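Local coordinates for protein trichothecene 3-O-acetyltransferase (Gibberella zeae, PDB 2RKV) that probably transfers an acetyl group from acetyl-coenzyme A to the C3 hydroxyl of trichothecene mycotoxins such as T-2, as a member of the BAHD acyltransferase superfamily, at residues 47-52 with 178-183; 269-274 with 328-333; 352-355 with 359-362. All blocks are in the same frame, centred on the assembly; numbering follows the deposited sequence.

Contact 1. Residues 47-52 with 178-183; sequences KRFSEA and DPFTEE
Ala-52 and Phe-180 are the residues whose backbones come nearest across this contact, their CA atoms 8.8 Å apart, where the last turn of helix 35-52 faces the extended link between helices 161-176 and 182-187. Such a gap must be bridged by side chains, and the ring of Phe-180 does most of that work. With its CG anti to the carbonyl carbon (chi1 -63°), Phe-180 sends its ring out from the link, and the CE2-CZ side reaches the helix. Phe-49 meets it there: CD2 of Phe-49 lies 3.7 Å from CZ of Phe-180, at the edge of the Phe-180 ring and near its plane. The two planes stand at 90°, with ring centroids 5.7 Å apart, and CZ of Phe-180 approaches the Phe-49 ring obliquely. The methyl of Ala-52 supplies the second touch, its CB 3.9 Å from CE2 of Phe-180.

Behind this pair, Phe-49 is buried against Val-167, Leu-170 and Leu-171 of helix 161-176, while Phe-180 also touches Lys-173 of that helix. Nearby, Arg-48 NE donates to the carbonyl of Ala-174, a polar tie between helix 35-52 and the end of helix 161-176. No hydrogen bond joins the two segments themselves. Their mutual hold is therefore apolar, made by two rings and a methyl over 115 Å² of buried surface, and it extends the hydrophobic layer between helices 35-52 and 161-176 outward onto the link.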
ATOM      1  N   LYS A  47       4.166   5.707 -24.066  1.00 11.21           N
ATOM      2  CA  LYS A  47       4.757   5.086 -25.251  1.00 11.58           C
ATOM      3  C   LYS A  47       6.266   4.869 -25.080  1.00 11.61           C
ATOM      4  O   LYS A  47       6.758   3.763 -25.296  1.00 11.88           O
ATOM      5  CB  LYS A  47       4.464   5.920 -26.506  1.00 11.77           C
ATOM      6  CG  LYS A  47       4.951   5.278 -27.796  1.00 12.90           C
ATOM      7  CD  LYS A  47       4.419   6.030 -29.015  0.50 14.53           C
ATOM      8  CE  LYS A  47       5.087   5.541 -30.290  0.50 15.65           C
ATOM      9  N   ARG A  48       6.990   5.922 -24.695  1.00 11.23           N
ATOM     10  CA  ARG A  48       8.439   5.828 -24.469  1.00 11.59           C
ATOM     11  C   ARG A  48       8.805   4.786 -23.419  1.00 10.72           C
ATOM     12  O   ARG A  48       9.755   4.018 -23.591  1.00 10.41           O
ATOM     13  CB  ARG A  48       9.002   7.182 -24.048  1.00 11.64           C
ATOM     14  CG  ARG A  48       9.151   8.131 -25.203  1.00 15.61           C
ATOM     15  CD  ARG A  48      10.132   9.224 -24.844  1.00 20.61           C
ATOM     16  NE  ARG A  48       9.452  10.234 -24.062  1.00 24.78           N
ATOM     17  CZ  ARG A  48       8.895  11.319 -24.580  1.00 26.12           C
ATOM     18  NH1 ARG A  48       8.290  12.187 -23.786  1.00 26.27           N
ATOM     19  NH2 ARG A  48       8.949  11.533 -25.890  1.00 26.30           N
ATOM     20  N   PHE A  49       8.040   4.765 -22.334  1.00 10.32           N
ATOM     21  CA  PHE A  49       8.292   3.828 -21.248  1.00 10.19           C
ATOM     22  C   PHE A  49       8.117   2.389 -21.749  1.00 10.30           C
ATOM     23  O   PHE A  49       8.968   1.523 -21.496  1.00 10.94           O
ATOM     24  CB  PHE A  49       7.344   4.156 -20.089  1.00 10.00           C
ATOM     25  CG  PHE A  49       7.673   3.459 -18.783  1.00 10.32           C
ATOM     26  CD1 PHE A  49       6.776   3.542 -17.718  1.00 10.65           C
ATOM     27  CD2 PHE A  49       8.860   2.747 -18.607  1.00  8.98           C
ATOM     28  CE1 PHE A  49       7.045   2.920 -16.495  1.00 11.66           C
ATOM     29  CE2 PHE A  49       9.136   2.117 -17.379  1.00 11.40           C
ATOM     30  CZ  PHE A  49       8.225   2.221 -16.325  1.00 10.47           C
ATOM     31  N   SER A  50       7.029   2.149 -22.481  1.00 10.02           N
ATOM     32  CA  SER A  50       6.721   0.823 -23.033  1.00 11.35           C
ATOM     33  C   SER A  50       7.783   0.353 -24.021  1.00 11.46           C
ATOM     34  O   SER A  50       8.117  -0.832 -24.081  1.00 11.74           O
ATOM     35  CB  SER A  50       5.362   0.835 -23.743  1.00 11.48           C
ATOM     36  OG  SER A  50       4.343   1.214 -22.846  1.00 14.46           O
ATOM     37  N   GLU A  51       8.316   1.294 -24.794  1.00 11.77           N
ATOM     38  CA  GLU A  51       9.370   0.961 -25.742  1.00 12.22           C
ATOM     39  C   GLU A  51      10.633   0.534 -25.001  1.00 12.03           C
ATOM     40  O   GLU A  51      11.276  -0.451 -25.381  1.00 12.40           O
ATOM     41  CB  GLU A  51       9.634   2.137 -26.690  1.00 12.62           C
ATOM     42  CG  GLU A  51       8.492   2.355 -27.669  1.00 14.95           C
ATOM     43  CD  GLU A  51       8.596   3.656 -28.444  0.50 17.07           C
ATOM     44  OE1 GLU A  51       9.254   4.607 -27.960  0.50 19.18           O
ATOM     45  OE2 GLU A  51       8.000   3.728 -29.539  0.50 18.65           O
ATOM     46  N   ALA A  52      10.955   1.253 -23.922  1.00 11.13           N
ATOM     47  CA  ALA A  52      12.127   0.955 -23.098  1.00 10.88           C
ATOM     48  C   ALA A  52      11.980  -0.339 -22.281  1.00 10.51           C
ATOM     49  O   ALA A  52      12.919  -1.134 -22.192  1.00 10.48           O
ATOM     50  CB  ALA A  52      12.438   2.137 -22.181  1.00 10.89           C
ATOM     51  N   ASP A 178      13.491  12.170 -20.046  1.00 13.80           N
ATOM     52  CA  ASP A 178      14.749  12.040 -19.315  1.00 13.41           C
ATOM     53  C   ASP A 178      15.226  10.587 -19.370  1.00 13.81           C
ATOM     54  O   ASP A 178      14.416   9.671 -19.207  1.00 13.71           O
ATOM     55  CB  ASP A 178      14.558  12.491 -17.867  1.00 13.45           C
ATOM     56  CG  ASP A 178      14.247  13.974 -17.750  1.00 12.50           C
ATOM     57  OD1 ASP A 178      14.668  14.755 -18.638  1.00 11.88           O
ATOM     58  OD2 ASP A 178      13.591  14.372 -16.756  1.00 13.19           O
ATOM     59  N   PRO A 179      16.539  10.366 -19.583  1.00 13.86           N
ATOM     60  CA  PRO A 179      17.007   8.987 -19.814  1.00 13.95           C
ATOM     61  C   PRO A 179      16.983   8.131 -18.546  1.00 13.67           C
ATOM     62  O   PRO A 179      17.138   8.660 -17.437  1.00 13.87           O
ATOM     63  CB  PRO A 179      18.450   9.177 -20.297  1.00 14.40           C
ATOM     64  CG  PRO A 179      18.885  10.480 -19.701  1.00 14.69           C
ATOM     65  CD  PRO A 179      17.646  11.345 -19.578  1.00 13.70           C
ATOM     66  N   PHE A 180      16.770   6.825 -18.706  1.00 13.26           N
ATOM     67  CA  PHE A 180      16.856   5.919 -17.564  1.00 13.35           C
ATOM     68  C   PHE A 180      18.325   5.598 -17.317  1.00 13.03           C
ATOM     69  O   PHE A 180      19.107   5.487 -18.266  1.00 13.73           O
ATOM     70  CB  PHE A 180      16.096   4.607 -17.810  1.00 13.53           C
ATOM     71  CG  PHE A 180      14.596   4.759 -18.007  1.00 14.26           C
ATOM     72  CD1 PHE A 180      13.922   5.944 -17.716  1.00 14.01           C
ATOM     73  CD2 PHE A 180      13.849   3.666 -18.447  1.00 15.97           C
ATOM     74  CE1 PHE A 180      12.537   6.044 -17.906  1.00 13.67           C
ATOM     75  CE2 PHE A 180      12.468   3.749 -18.629  1.00 15.22           C
ATOM     76  CZ  PHE A 180      11.808   4.945 -18.354  1.00 14.35           C
ATOM     77  N   THR A 181      18.707   5.436 -16.052  1.00 12.48           N
ATOM     78  CA  THR A 181      20.076   5.019 -15.744  1.00 12.10           C
ATOM     79  C   THR A 181      20.248   3.523 -15.977  1.00 11.96           C
ATOM     80  O   THR A 181      19.262   2.776 -16.009  1.00 11.24           O
ATOM     81  CB  THR A 181      20.465   5.329 -14.293  1.00 12.31           C
ATOM     82  OG1 THR A 181      19.692   4.510 -13.405  1.00 12.36           O
ATOM     83  CG2 THR A 181      20.230   6.803 -13.973  1.00 12.03           C
ATOM     84  N   GLU A 182      21.502   3.079 -16.109  1.00 11.98           N
ATOM     85  CA  GLU A 182      21.773   1.656 -16.259  0.50 12.19           C
ATOM     86  C   GLU A 182      21.250   0.855 -15.060  1.00 12.06           C
ATOM     87  O   GLU A 182      20.659  -0.214 -15.238  1.00 12.21           O
ATOM     88  CB  GLU A 182      23.263   1.404 -16.495  0.50 12.53           C
ATOM     89  CG  GLU A 182      23.748   1.894 -17.852  0.50 12.66           C
ATOM     90  N   GLU A 183      21.454   1.374 -13.847  1.00 11.84           N
ATOM     91  CA  GLU A 183      20.951   0.706 -12.631  1.00 12.03           C
ATOM     92  C   GLU A 183      19.424   0.576 -12.648  1.00 11.43           C
ATOM     93  O   GLU A 183      18.880  -0.440 -12.218  1.00 11.33           O
ATOM     94  CB  GLU A 183      21.397   1.440 -11.359  1.00 12.70           C
ATOM     95  CG  GLU A 183      21.230   0.612 -10.063  1.00 14.81           C
ATOM     96  CD  GLU A 183      19.800   0.609  -9.494  1.00 17.20           C
ATOM     97  OE1 GLU A 183      19.051   1.587  -9.713  1.00 17.11           O
ATOM     98  OE2 GLU A 183      19.427  -0.388  -8.824  1.00 17.02           O
TER

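Contact 2. Residues 269-274 with 328-333; sequences IWKSAS and GATASR
Thr-330 OG1 is gripped by several groups: Lys-271 NZ donates to it at 2.8 Å, and it is also hydrogen-bonded to Glu-325 OE2 and to the carbonyl of Ser-326. The lysine reaches it through two bends near its end. Its chain leaves the helix extended, then folds at chi3 and chi4 (both -54°), which brings the amine to the threonine. NZ also donates to the carbonyl of Ile-322 on helix 319-324 and to that of Glu-325, just before helix 327-335, so the buried amine has three oxygen acceptors.

The methyl of Thr-330 serves the apolar half of the contact. Because CG2 is anti to the backbone N, it points at the indole of Trp-270, 3.6 Å from CE3 and oblique to the ring. One turn further on, Arg-333 lays its extended chain across the same end of the indole at about a right angle, with CD 3.8 Å from CZ3 of Trp-270. The guanidinium and indole planes are 79° apart, and it is the aliphatic CD that makes the touch; Arg-333 NE instead forms a salt bridge with Glu-325 OE2. At the far side of the indole, Trp-270 NE1 is bonded to Thr-287 OG1 on strand 286-294.

The helix axes pass 10.3 Å apart at 118°, and these long side chains span that distance. Trp-270 thus links helix 261-277 to both the neighbouring helix and the sheet. The carboxylate of Glu-325 meets both Thr-330 OG1 and Arg-333 NE, and so probably helps to fix both side chains. The three oxygen acceptors probably ease the burial of the Lys-271 amine, and the nearby carboxylate charge may also help to keep it protonated.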
ATOM      1  N   ILE A 269      -1.335   4.478  17.128  1.00 11.91           N
ATOM      2  CA  ILE A 269      -2.582   3.997  16.535  1.00 12.30           C
ATOM      3  C   ILE A 269      -3.052   2.689  17.181  1.00 12.34           C
ATOM      4  O   ILE A 269      -4.242   2.550  17.504  1.00 12.45           O
ATOM      5  CB  ILE A 269      -2.471   3.895  14.990  1.00 12.00           C
ATOM      6  CG1 ILE A 269      -2.410   5.306  14.392  1.00 13.02           C
ATOM      7  CG2 ILE A 269      -3.658   3.144  14.414  1.00 13.58           C
ATOM      8  CD1 ILE A 269      -1.971   5.345  12.923  1.00 12.26           C
ATOM      9  N   TRP A 270      -2.125   1.750  17.388  1.00 11.98           N
ATOM     10  CA  TRP A 270      -2.451   0.476  18.036  1.00 11.94           C
ATOM     11  C   TRP A 270      -2.991   0.738  19.440  1.00 12.18           C
ATOM     12  O   TRP A 270      -4.013   0.167  19.841  1.00 12.20           O
ATOM     13  CB  TRP A 270      -1.221  -0.433  18.099  1.00 11.57           C
ATOM     14  CG  TRP A 270      -1.505  -1.878  18.441  1.00 11.66           C
ATOM     15  CD1 TRP A 270      -2.727  -2.509  18.487  1.00 11.81           C
ATOM     16  CD2 TRP A 270      -0.527  -2.882  18.729  1.00 11.42           C
ATOM     17  NE1 TRP A 270      -2.557  -3.844  18.802  1.00 11.62           N
ATOM     18  CE2 TRP A 270      -1.218  -4.097  18.958  1.00 10.97           C
ATOM     19  CE3 TRP A 270       0.875  -2.872  18.826  1.00 10.69           C
ATOM     20  CZ2 TRP A 270      -0.552  -5.294  19.277  1.00 11.41           C
ATOM     21  CZ3 TRP A 270       1.534  -4.058  19.140  1.00 11.13           C
ATOM     22  CH2 TRP A 270       0.819  -5.252  19.366  1.00 11.80           C
ATOM     23  N   LYS A 271      -2.322   1.634  20.158  1.00 12.66           N
ATOM     24  CA  LYS A 271      -2.724   1.992  21.523  1.00 13.06           C
ATOM     25  C   LYS A 271      -4.100   2.668  21.543  1.00 13.50           C
ATOM     26  O   LYS A 271      -4.967   2.306  22.357  1.00 13.35           O
ATOM     27  CB  LYS A 271      -1.662   2.891  22.152  1.00 13.10           C
ATOM     28  CG  LYS A 271      -1.951   3.301  23.600  1.00 13.19           C
ATOM     29  CD  LYS A 271      -0.803   4.123  24.182  1.00 13.02           C
ATOM     30  CE  LYS A 271       0.563   3.420  24.065  1.00 13.28           C
ATOM     31  NZ  LYS A 271       0.632   2.034  24.630  1.00 12.66           N
ATOM     32  N   SER A 272      -4.306   3.626  20.636  1.00 13.52           N
ATOM     33  CA  SER A 272      -5.571   4.369  20.553  1.00 13.87           C
ATOM     34  C   SER A 272      -6.748   3.485  20.127  1.00 14.10           C
ATOM     35  O   SER A 272      -7.833   3.574  20.713  1.00 14.86           O
ATOM     36  CB  SER A 272      -5.455   5.581  19.629  1.00 13.63           C
ATOM     37  OG  SER A 272      -4.468   6.492  20.083  1.00 12.16           O
ATOM     38  N   ALA A 273      -6.543   2.642  19.108  1.00 14.43           N
ATOM     39  CA  ALA A 273      -7.562   1.657  18.728  1.00 14.97           C
ATOM     40  C   ALA A 273      -7.887   0.735  19.899  1.00 15.66           C
ATOM     41  O   ALA A 273      -9.055   0.473  20.172  1.00 15.76           O
ATOM     42  CB  ALA A 273      -7.136   0.838  17.495  1.00 15.06           C
ATOM     43  N   SER A 274      -6.856   0.259  20.593  1.00 15.68           N
ATOM     44  CA  SER A 274      -7.052  -0.672  21.701  1.00 16.14           C
ATOM     45  C   SER A 274      -7.822   0.003  22.827  1.00 16.47           C
ATOM     46  O   SER A 274      -8.767  -0.578  23.363  1.00 16.52           O
ATOM     47  CB  SER A 274      -5.721  -1.250  22.187  1.00 16.15           C
ATOM     48  OG  SER A 274      -5.108  -2.005  21.151  1.00 16.09           O
ATOM     49  N   GLY A 328       6.394   4.147  24.271  1.00 10.97           N
ATOM     50  CA  GLY A 328       7.680   3.518  24.009  1.00 11.18           C
ATOM     51  C   GLY A 328       7.663   2.007  24.123  1.00 11.40           C
ATOM     52  O   GLY A 328       8.329   1.321  23.348  1.00 11.67           O
ATOM     53  N   ALA A 329       6.913   1.480  25.097  1.00 11.26           N
ATOM     54  CA  ALA A 329       6.749   0.034  25.230  1.00 11.53           C
ATOM     55  C   ALA A 329       6.128  -0.540  23.954  1.00 11.54           C
ATOM     56  O   ALA A 329       6.587  -1.555  23.443  1.00 12.11           O
ATOM     57  CB  ALA A 329       5.893  -0.315  26.451  1.00 11.97           C
ATOM     58  N   THR A 330       5.111   0.147  23.426  1.00 11.33           N
ATOM     59  CA  THR A 330       4.409  -0.334  22.231  1.00 11.49           C
ATOM     60  C   THR A 330       5.301  -0.193  20.992  1.00 11.43           C
ATOM     61  O   THR A 330       5.381  -1.112  20.160  1.00 11.52           O
ATOM     62  CB  THR A 330       3.074   0.389  22.031  1.00 11.64           C
ATOM     63  OG1 THR A 330       2.322   0.346  23.258  1.00 11.77           O
ATOM     64  CG2 THR A 330       2.281  -0.289  20.932  1.00 11.60           C
ATOM     65  N   ALA A 331       5.995   0.937  20.889  1.00 11.42           N
ATOM     66  CA  ALA A 331       6.887   1.179  19.749  1.00 10.94           C
ATOM     67  C   ALA A 331       8.041   0.179  19.746  1.00 10.69           C
ATOM     68  O   ALA A 331       8.468  -0.292  18.685  1.00 10.52           O
ATOM     69  CB  ALA A 331       7.410   2.611  19.757  1.00 10.97           C
ATOM     70  N   SER A 332       8.526  -0.166  20.941  1.00 10.59           N
ATOM     71  CA  SER A 332       9.559  -1.185  21.096  1.00 10.78           C
ATOM     72  C   SER A 332       9.139  -2.549  20.532  1.00 10.76           C
ATOM     73  O   SER A 332       9.956  -3.241  19.915  1.00 10.51           O
ATOM     74  CB  SER A 332       9.984  -1.303  22.564  1.00 11.31           C
ATOM     75  OG  SER A 332      10.658  -0.123  22.975  1.00 11.62           O
ATOM     76  N   ARG A 333       7.874  -2.931  20.737  1.00 10.83           N
ATOM     77  CA  ARG A 333       7.345  -4.173  20.149  1.00 11.61           C
ATOM     78  C   ARG A 333       7.554  -4.170  18.641  1.00 11.35           C
ATOM     79  O   ARG A 333       7.977  -5.166  18.064  1.00 12.08           O
ATOM     80  CB  ARG A 333       5.851  -4.341  20.417  1.00 11.54           C
ATOM     81  CG  ARG A 333       5.478  -4.498  21.881  1.00 11.64           C
ATOM     82  CD  ARG A 333       3.973  -4.458  22.059  1.00 13.36           C
ATOM     83  NE  ARG A 333       3.602  -4.497  23.479  1.00 13.75           N
ATOM     84  CZ  ARG A 333       3.425  -5.619  24.183  1.00 15.86           C
ATOM     85  NH1 ARG A 333       3.585  -6.812  23.625  1.00 13.98           N
ATOM     86  NH2 ARG A 333       3.090  -5.539  25.463  1.00 16.25           N
TER

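Contact 3. Residues 352-355 with 359-362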
ATOM      1  N   THR A 352       9.724 -20.037   0.416  1.00 12.35           N
ATOM      2  CA  THR A 352       9.998 -21.473   0.272  1.00 12.55           C
ATOM      3  C   THR A 352       8.730 -22.308   0.448  1.00 12.48           C
ATOM      4  O   THR A 352       8.463 -23.214  -0.347  1.00 12.89           O
ATOM      5  CB  THR A 352      11.113 -21.941   1.241  1.00 12.57           C
ATOM      6  OG1 THR A 352      12.307 -21.194   0.968  1.00 12.44           O
ATOM      7  CG2 THR A 352      11.422 -23.419   1.031  1.00 13.61           C
ATOM      8  N   TYR A 353       7.938 -21.988   1.472  1.00 12.57           N
ATOM      9  CA  TYR A 353       6.670 -22.677   1.690  1.00 12.86           C
ATOM     10  C   TYR A 353       5.754 -22.543   0.472  1.00 13.10           C
ATOM     11  O   TYR A 353       5.152 -23.522   0.017  1.00 13.57           O
ATOM     12  CB  TYR A 353       5.962 -22.153   2.939  1.00 13.22           C
ATOM     13  CG  TYR A 353       4.711 -22.933   3.265  1.00 13.63           C
ATOM     14  CD1 TYR A 353       4.778 -24.107   4.019  1.00 15.49           C
ATOM     15  CD2 TYR A 353       3.462 -22.513   2.803  1.00 14.55           C
ATOM     16  CE1 TYR A 353       3.627 -24.833   4.317  1.00 15.53           C
ATOM     17  CE2 TYR A 353       2.304 -23.241   3.091  1.00 14.63           C
ATOM     18  CZ  TYR A 353       2.398 -24.396   3.851  1.00 15.61           C
ATOM     19  OH  TYR A 353       1.260 -25.117   4.149  1.00 16.63           O
ATOM     20  N   LEU A 354       5.645 -21.321  -0.047  1.00 12.65           N
ATOM     21  CA  LEU A 354       4.855 -21.080  -1.255  1.00 12.64           C
ATOM     22  C   LEU A 354       5.396 -21.906  -2.419  1.00 13.10           C
ATOM     23  O   LEU A 354       4.648 -22.600  -3.109  1.00 13.01           O
ATOM     24  CB  LEU A 354       4.870 -19.591  -1.596  1.00 12.37           C
ATOM     25  CG  LEU A 354       3.963 -18.728  -0.721  1.00 11.51           C
ATOM     26  CD1 LEU A 354       4.415 -17.267  -0.797  1.00 11.57           C
ATOM     27  CD2 LEU A 354       2.482 -18.868  -1.113  1.00 12.29           C
ATOM     28  N   HIS A 355       6.703 -21.832  -2.634  1.00 13.43           N
ATOM     29  CA  HIS A 355       7.335 -22.560  -3.726  1.00 14.67           C
ATOM     30  C   HIS A 355       7.047 -24.068  -3.652  1.00 15.09           C
ATOM     31  O   HIS A 355       6.771 -24.713  -4.676  1.00 15.17           O
ATOM     32  CB  HIS A 355       8.841 -22.294  -3.711  1.00 14.81           C
ATOM     33  CG  HIS A 355       9.599 -23.031  -4.772  1.00 16.14           C
ATOM     34  ND1 HIS A 355       9.406 -22.808  -6.117  1.00 18.10           N
ATOM     35  CD2 HIS A 355      10.566 -23.975  -4.681  1.00 17.99           C
ATOM     36  CE1 HIS A 355      10.215 -23.588  -6.813  1.00 18.47           C
ATOM     37  NE2 HIS A 355      10.928 -24.309  -5.964  1.00 19.55           N
ATOM     38  N   ASP A 359      -0.716 -25.942  -4.038  1.00 15.14           N
ATOM     39  CA  ASP A 359      -1.953 -25.325  -3.544  1.00 14.68           C
ATOM     40  C   ASP A 359      -1.609 -24.216  -2.550  1.00 14.33           C
ATOM     41  O   ASP A 359      -1.335 -24.482  -1.381  1.00 14.15           O
ATOM     42  CB  ASP A 359      -2.872 -26.371  -2.886  1.00 14.96           C
ATOM     43  CG  ASP A 359      -4.252 -25.809  -2.520  1.00 15.63           C
ATOM     44  OD1 ASP A 359      -4.470 -24.580  -2.609  1.00 15.64           O
ATOM     45  OD2 ASP A 359      -5.134 -26.615  -2.156  1.00 17.51           O
ATOM     46  N   LYS A 360      -1.645 -22.973  -3.023  1.00 13.55           N
ATOM     47  CA  LYS A 360      -1.274 -21.815  -2.205  1.00 13.50           C
ATOM     48  C   LYS A 360      -2.469 -21.166  -1.502  1.00 13.39           C
ATOM     49  O   LYS A 360      -2.323 -20.131  -0.857  1.00 13.43           O
ATOM     50  CB  LYS A 360      -0.521 -20.785  -3.055  1.00 13.45           C
ATOM     51  CG  LYS A 360       0.812 -21.308  -3.579  1.00 13.06           C
ATOM     52  CD  LYS A 360       1.428 -20.357  -4.618  1.00 13.06           C
ATOM     53  CE  LYS A 360       2.827 -20.793  -5.023  1.00 12.60           C
ATOM     54  NZ  LYS A 360       2.876 -22.191  -5.549  1.00 12.12           N
ATOM     55  N   SER A 361      -3.637 -21.806  -1.597  1.00 12.93           N
ATOM     56  CA  SER A 361      -4.894 -21.203  -1.135  1.00 13.49           C
ATOM     57  C   SER A 361      -4.976 -20.965   0.388  1.00 13.68           C
ATOM     58  O   SER A 361      -5.799 -20.158   0.840  1.00 14.59           O
ATOM     59  CB  SER A 361      -6.090 -22.039  -1.591  1.00 13.49           C
ATOM     60  OG  SER A 361      -6.069 -23.313  -0.970  1.00 14.30           O
ATOM     61  N   ASN A 362      -4.138 -21.653   1.159  1.00 13.97           N
ATOM     62  CA  ASN A 362      -4.137 -21.501   2.626  1.00 14.54           C
ATOM     63  C   ASN A 362      -3.208 -20.407   3.146  1.00 14.57           C
ATOM     64  O   ASN A 362      -3.205 -20.111   4.344  1.00 14.64           O
ATOM     65  CB  ASN A 362      -3.766 -22.814   3.325  1.00 15.36           C
ATOM     66  CG  ASN A 362      -4.783 -23.917   3.100  1.00 17.47           C
ATOM     67  OD1 ASN A 362      -5.987 -23.670   2.981  1.00 19.87           O
ATOM     68  ND2 ASN A 362      -4.293 -25.150   3.046  1.00 19.78           N
TER
HETATM   69  O   HOH W   1      -1.171 -25.072   2.891  1.00 24.89           O
HETATM   70  O   HOH W   2       5.267 -23.311  -6.650  1.00 21.26           O
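Lys-360 and Leu-354 cross at about a right angle, the lysine's aliphatic chain passing over one branch of the leucine. CD2 of Leu-354 is the atom that touches, 3.9 Å from CG of Lys-360, and the adjoining CB and CD lie only slightly farther off. Past this methyl the chain runs straight until chi4, where a bend (56°) brings NZ down onto the helix end. There it donates to the carbonyl O of Leu-354 at 3.0 Å. The C=O...N angle is 137° and the nitrogen stands 43° out of the carbonyl plane, so the bond comes from above the carbonyl and not along a lone pair. NZ also donates to the carbonyl of Asn-357, and to a water, 2.9 Å away, that in turn donates to His-355 O.

A second water joins the segments alongside: it lies 2.7 Å from Tyr-353 OH and accepts from Asn-362 ND2. Within the loop, Asp-359 OD1 receives both the backbone N and OG of Ser-361 from the same face of its carboxylate plane, the OG at 2.6 Å.

Lys-360 NZ thus bonds to carbonyls at the C-terminal end of helix 340-356, an arrangement consistent with favourable interaction of its charge with the helix end. It is supplied by the loop that leaves the helix, where the lysine is itself the middle residue of an Asx turn begun by Asp-359.

In the fold
The three contacts are separate, with no atoms touching between them; contacts 1 and 2 lie on opposite sides of the chain's centre, 43 Å apart between centres. Contact 1 is partly buried and wholly apolar across its segments, joining a helix to a link within the N-terminal part of the chain. Contacts 2 and 3 are buried and each places a lysine amine among backbone carbonyls, but one bridges two helices 54 residues apart while the other joins a helix end to the loop just after it, with three residues between. Helices 327-335 and 340-356, which supply one side of each, follow one another in sequence, although the contacts' nearest atoms remain about 21 Å apart.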